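PDB 6INX: N-acetylglucosaminidase from Paenibacillus barengoltzii, which is a family 18 glycoside hydrolase that probably cleaves beta-linked N-acetylglucosamine units within glycans. Local coordinates for residues A[139-144]-A[152-157]. Residues are numbered along the deposited sequence; the frame is centred on the assembly and turned at random.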
ATOM      1  N   GLU A 139     -26.474 -16.085  15.503  1.00 12.82           N
ATOM      2  CA  GLU A 139     -27.579 -16.996  15.792  1.00 13.76           C
ATOM      3  C   GLU A 139     -27.646 -17.339  17.272  1.00 14.68           C
ATOM      4  O   GLU A 139     -28.729 -17.324  17.872  1.00 14.08           O
ATOM      5  CB  GLU A 139     -27.445 -18.255  14.936  1.00 15.08           C
ATOM      6  CG  GLU A 139     -27.851 -18.014  13.491  1.00 16.75           C
ATOM      7  CD  GLU A 139     -27.380 -19.101  12.544  1.00 20.83           C
ATOM      8  OE1 GLU A 139     -26.575 -19.959  12.959  1.00 24.23           O
ATOM      9  OE2 GLU A 139     -27.806 -19.091  11.372  1.00 23.19           O
ATOM     10  N   ALA A 140     -26.495 -17.633  17.888  1.00 12.30           N
ATOM     11  CA  ALA A 140     -26.481 -18.023  19.296  1.00 12.30           C
ATOM     12  C   ALA A 140     -26.829 -16.851  20.198  1.00 12.13           C
ATOM     13  O   ALA A 140     -27.580 -17.006  21.170  1.00 12.84           O
ATOM     14  CB  ALA A 140     -25.105 -18.582  19.672  1.00 12.86           C
ATOM     15  N   LEU A 141     -26.293 -15.666  19.890  1.00 10.78           N
ATOM     16  CA  LEU A 141     -26.594 -14.489  20.696  1.00 11.81           C
ATOM     17  C   LEU A 141     -28.063 -14.104  20.577  1.00 12.91           C
ATOM     18  O   LEU A 141     -28.673 -13.682  21.564  1.00 14.73           O
ATOM     19  CB  LEU A 141     -25.676 -13.333  20.291  1.00 10.72           C
ATOM     20  CG  LEU A 141     -24.242 -13.498  20.802  1.00 11.08           C
ATOM     21  CD1 LEU A 141     -23.314 -12.523  20.097  1.00 12.00           C
ATOM     22  CD2 LEU A 141     -24.193 -13.318  22.308  1.00 14.87           C
ATOM     23  N   ASP A 142     -28.652 -14.260  19.388  1.00 13.04           N
ATOM     24  CA  ASP A 142     -30.076 -13.978  19.226  1.00 14.23           C
ATOM     25  C   ASP A 142     -30.926 -14.965  20.016  1.00 13.69           C
ATOM     26  O   ASP A 142     -31.921 -14.576  20.637  1.00 13.85           O
ATOM     27  CB  ASP A 142     -30.454 -14.006  17.751  1.00 15.64           C
ATOM     28  CG  ASP A 142     -30.091 -12.717  17.029  1.00 19.09           C
ATOM     29  OD1 ASP A 142     -29.597 -11.762  17.679  1.00 19.70           O
ATOM     30  OD2 ASP A 142     -30.314 -12.666  15.805  1.00 23.02           O
ATOM     31  N   ARG A 143     -30.545 -16.241  20.024  1.00 13.62           N
ATOM     32  CA  ARG A 143     -31.274 -17.207  20.841  1.00 13.81           C
ATOM     33  C   ARG A 143     -31.210 -16.840  22.318  1.00 15.46           C
ATOM     34  O   ARG A 143     -32.205 -16.968  23.045  1.00 14.71           O
ATOM     35  CB  ARG A 143     -30.735 -18.614  20.597  1.00 14.19           C
ATOM     36  CG  ARG A 143     -31.227 -19.222  19.295  1.00 16.40           C
ATOM     37  CD  ARG A 143     -32.690 -19.628  19.383  1.00 23.48           C
ATOM     38  NE  ARG A 143     -32.893 -20.620  20.430  1.00 26.14           N
ATOM     39  CZ  ARG A 143     -33.598 -20.419  21.540  1.00 25.74           C
ATOM     40  NH1 ARG A 143     -34.198 -19.244  21.766  1.00 18.26           N
ATOM     41  NH2 ARG A 143     -33.701 -21.400  22.424  1.00 28.44           N
ATOM     42  N   GLN A 144     -30.052 -16.384  22.791  1.00 12.97           N
ATOM     43  CA  GLN A 144     -29.967 -15.973  24.188  1.00 15.61           C
ATOM     44  C   GLN A 144     -30.770 -14.703  24.438  1.00 12.70           C
ATOM     45  O   GLN A 144     -31.399 -14.557  25.490  1.00 13.24           O
ATOM     46  CB  GLN A 144     -28.509 -15.809  24.616  1.00 15.82           C
ATOM     47  CG  GLN A 144     -28.316 -15.596  26.115  1.00 13.33           C
ATOM     48  CD  GLN A 144     -28.842 -16.753  26.939  1.00 14.29           C
ATOM     49  OE1 GLN A 144     -28.680 -17.920  26.574  1.00 15.99           O
ATOM     50  NE2 GLN A 144     -29.478 -16.435  28.061  1.00 18.58           N
ATOM     51  N   TYR A 152     -28.963  -8.739  22.127  1.00 14.15           N
ATOM     52  CA  TYR A 152     -27.529  -8.828  22.360  1.00 10.66           C
ATOM     53  C   TYR A 152     -26.829  -8.388  21.081  1.00 11.41           C
ATOM     54  O   TYR A 152     -27.337  -8.627  19.982  1.00 12.96           O
ATOM     55  CB  TYR A 152     -27.115 -10.250  22.735  1.00 12.51           C
ATOM     56  CG  TYR A 152     -27.461 -10.600  24.167  1.00 12.74           C
ATOM     57  CD1 TYR A 152     -26.821  -9.979  25.229  1.00 12.88           C
ATOM     58  CD2 TYR A 152     -28.419 -11.564  24.454  1.00 14.02           C
ATOM     59  CE1 TYR A 152     -27.141 -10.289  26.541  1.00 12.47           C
ATOM     60  CE2 TYR A 152     -28.750 -11.882  25.760  1.00 13.91           C
ATOM     61  CZ  TYR A 152     -28.101 -11.245  26.798  1.00 13.48           C
ATOM     62  OH  TYR A 152     -28.425 -11.564  28.096  1.00 15.93           O
ATOM     63  N   TRP A 153     -25.695  -7.709  21.233  1.00 11.55           N
ATOM     64  CA  TRP A 153     -24.994  -7.048  20.140  1.00 10.66           C
ATOM     65  C   TRP A 153     -23.855  -7.909  19.601  1.00 13.20           C
ATOM     66  O   TRP A 153     -23.202  -8.645  20.343  1.00 11.66           O
ATOM     67  CB  TRP A 153     -24.402  -5.717  20.612  1.00 13.01           C
ATOM     68  CG  TRP A 153     -25.423  -4.688  21.004  1.00 14.51           C
ATOM     69  CD1 TRP A 153     -26.331  -4.777  22.023  1.00 17.67           C
ATOM     70  CD2 TRP A 153     -25.624  -3.409  20.400  1.00 21.26           C
ATOM     71  NE1 TRP A 153     -27.087  -3.634  22.084  1.00 23.19           N
ATOM     72  CE2 TRP A 153     -26.676  -2.779  21.094  1.00 18.83           C
ATOM     73  CE3 TRP A 153     -25.018  -2.734  19.338  1.00 23.98           C
ATOM     74  CZ2 TRP A 153     -27.138  -1.509  20.760  1.00 23.12           C
ATOM     75  CZ3 TRP A 153     -25.480  -1.477  19.001  1.00 22.54           C
ATOM     76  CH2 TRP A 153     -26.526  -0.874  19.714  1.00 24.09           C
ATOM     77  N   LEU A 154     -23.592  -7.765  18.301  1.00 10.61           N
ATOM     78  CA  LEU A 154     -22.409  -8.348  17.677  1.00  9.86           C
ATOM     79  C   LEU A 154     -21.852  -7.313  16.716  1.00 11.30           C
ATOM     80  O   LEU A 154     -22.570  -6.838  15.833  1.00 12.02           O
ATOM     81  CB  LEU A 154     -22.749  -9.642  16.926  1.00 10.40           C
ATOM     82  CG  LEU A 154     -21.549 -10.387  16.331  1.00 11.42           C
ATOM     83  CD1 LEU A 154     -20.611 -10.867  17.436  1.00 14.62           C
ATOM     84  CD2 LEU A 154     -22.038 -11.547  15.472  1.00 11.25           C
ATOM     85  N   THR A 155     -20.590  -6.942  16.908  1.00  9.71           N
ATOM     86  CA  THR A 155     -19.908  -6.003  16.031  1.00  9.71           C
ATOM     87  C   THR A 155     -18.552  -6.597  15.685  1.00  9.45           C
ATOM     88  O   THR A 155     -18.156  -7.634  16.222  1.00 10.64           O
ATOM     89  CB  THR A 155     -19.722  -4.630  16.699  1.00 13.24           C
ATOM     90  OG1 THR A 155     -18.857  -4.767  17.828  1.00 12.69           O
ATOM     91  CG2 THR A 155     -21.058  -4.054  17.177  1.00 12.98           C
ATOM     92  N   ILE A 156     -17.843  -5.938  14.762  1.00  9.69           N
ATOM     93  CA  ILE A 156     -16.459  -6.278  14.468  1.00 10.67           C
ATOM     94  C   ILE A 156     -15.651  -4.995  14.404  1.00 10.47           C
ATOM     95  O   ILE A 156     -16.181  -3.905  14.191  1.00 11.27           O
ATOM     96  CB  ILE A 156     -16.261  -7.071  13.154  1.00 10.65           C
ATOM     97  CG1 ILE A 156     -16.630  -6.206  11.936  1.00 10.67           C
ATOM     98  CG2 ILE A 156     -17.010  -8.405  13.203  1.00 10.98           C
ATOM     99  CD1 ILE A 156     -16.296  -6.854  10.595  1.00 10.56           C
ATOM    100  N   ALA A 157     -14.348  -5.144  14.603  1.00  9.60           N
ATOM    101  CA  ALA A 157     -13.388  -4.129  14.201  1.00  9.95           C
ATOM    102  C   ALA A 157     -12.696  -4.635  12.948  1.00  9.71           C
ATOM    103  O   ALA A 157     -12.178  -5.762  12.929  1.00 11.07           O
ATOM    104  CB  ALA A 157     -12.348  -3.906  15.297  1.00 11.57           C
TER
HETATM  105  O   HOH W   1     -30.462 -10.434  20.196  1.00 20.07           O
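Leu141 meets both Tyr152 and Leu154 where helix 126-148 lies against the start of strand 153-159. In the TIM barrel of this family 18 enzyme, the helix is the crossover of a beta-alpha-beta unit linking parallel strands 105-109 and 153-159, and a short turn returns the chain from helix to strand. Leu141 enters the helix-barrel interface with two parts of its side chain. Its CB stands 4.2 Å from CB of Tyr152, while the CD1 branch reaches past to CD1 of Leu154, 4.1 Å away, the two leucines crossing at about a right angle. The same CD1 also rests against the backbone O of Trp153. The carbonyl O of Leu141 lies at the edge of the Tyr152 ring, near its plane and 3.6 Å from CD2.

One residue on, Asp142 points its CB away from the strand, yet its carboxylate turns back. A water donates to OD1 of Asp142 and accepts from Tyr152 N, 3.0 Å from each. Arg138, from the same helix, spans the same gap: its NH1 forms a salt bridge with Asp142 OD1 and a hydrogen bond with Tyr152 O.

Gln144, three residues after Leu141, completes the contact. Tyr152 CG is anti to its own carbonyl carbon (chi1 -77°), which carries the ring along the helix toward Gln144. The Gln144 amide plane is 51° from the ring plane; OE1 bonds Arg147, while NE2 shares Asp148 OD1 with the Tyr152 hydroxyl. Replacing Tyr152 by alanine would probably open a gap beside Leu141 and Gln144 and leave Asp148 OD1 without its phenolic mate. The edge of the ring does the touching here: CE2 of Tyr152 sits 3.8 Å from CG of Gln144, and the Gln144 carbonyl carbon C lies in the ring plane, 3.7 Å from that same CE2.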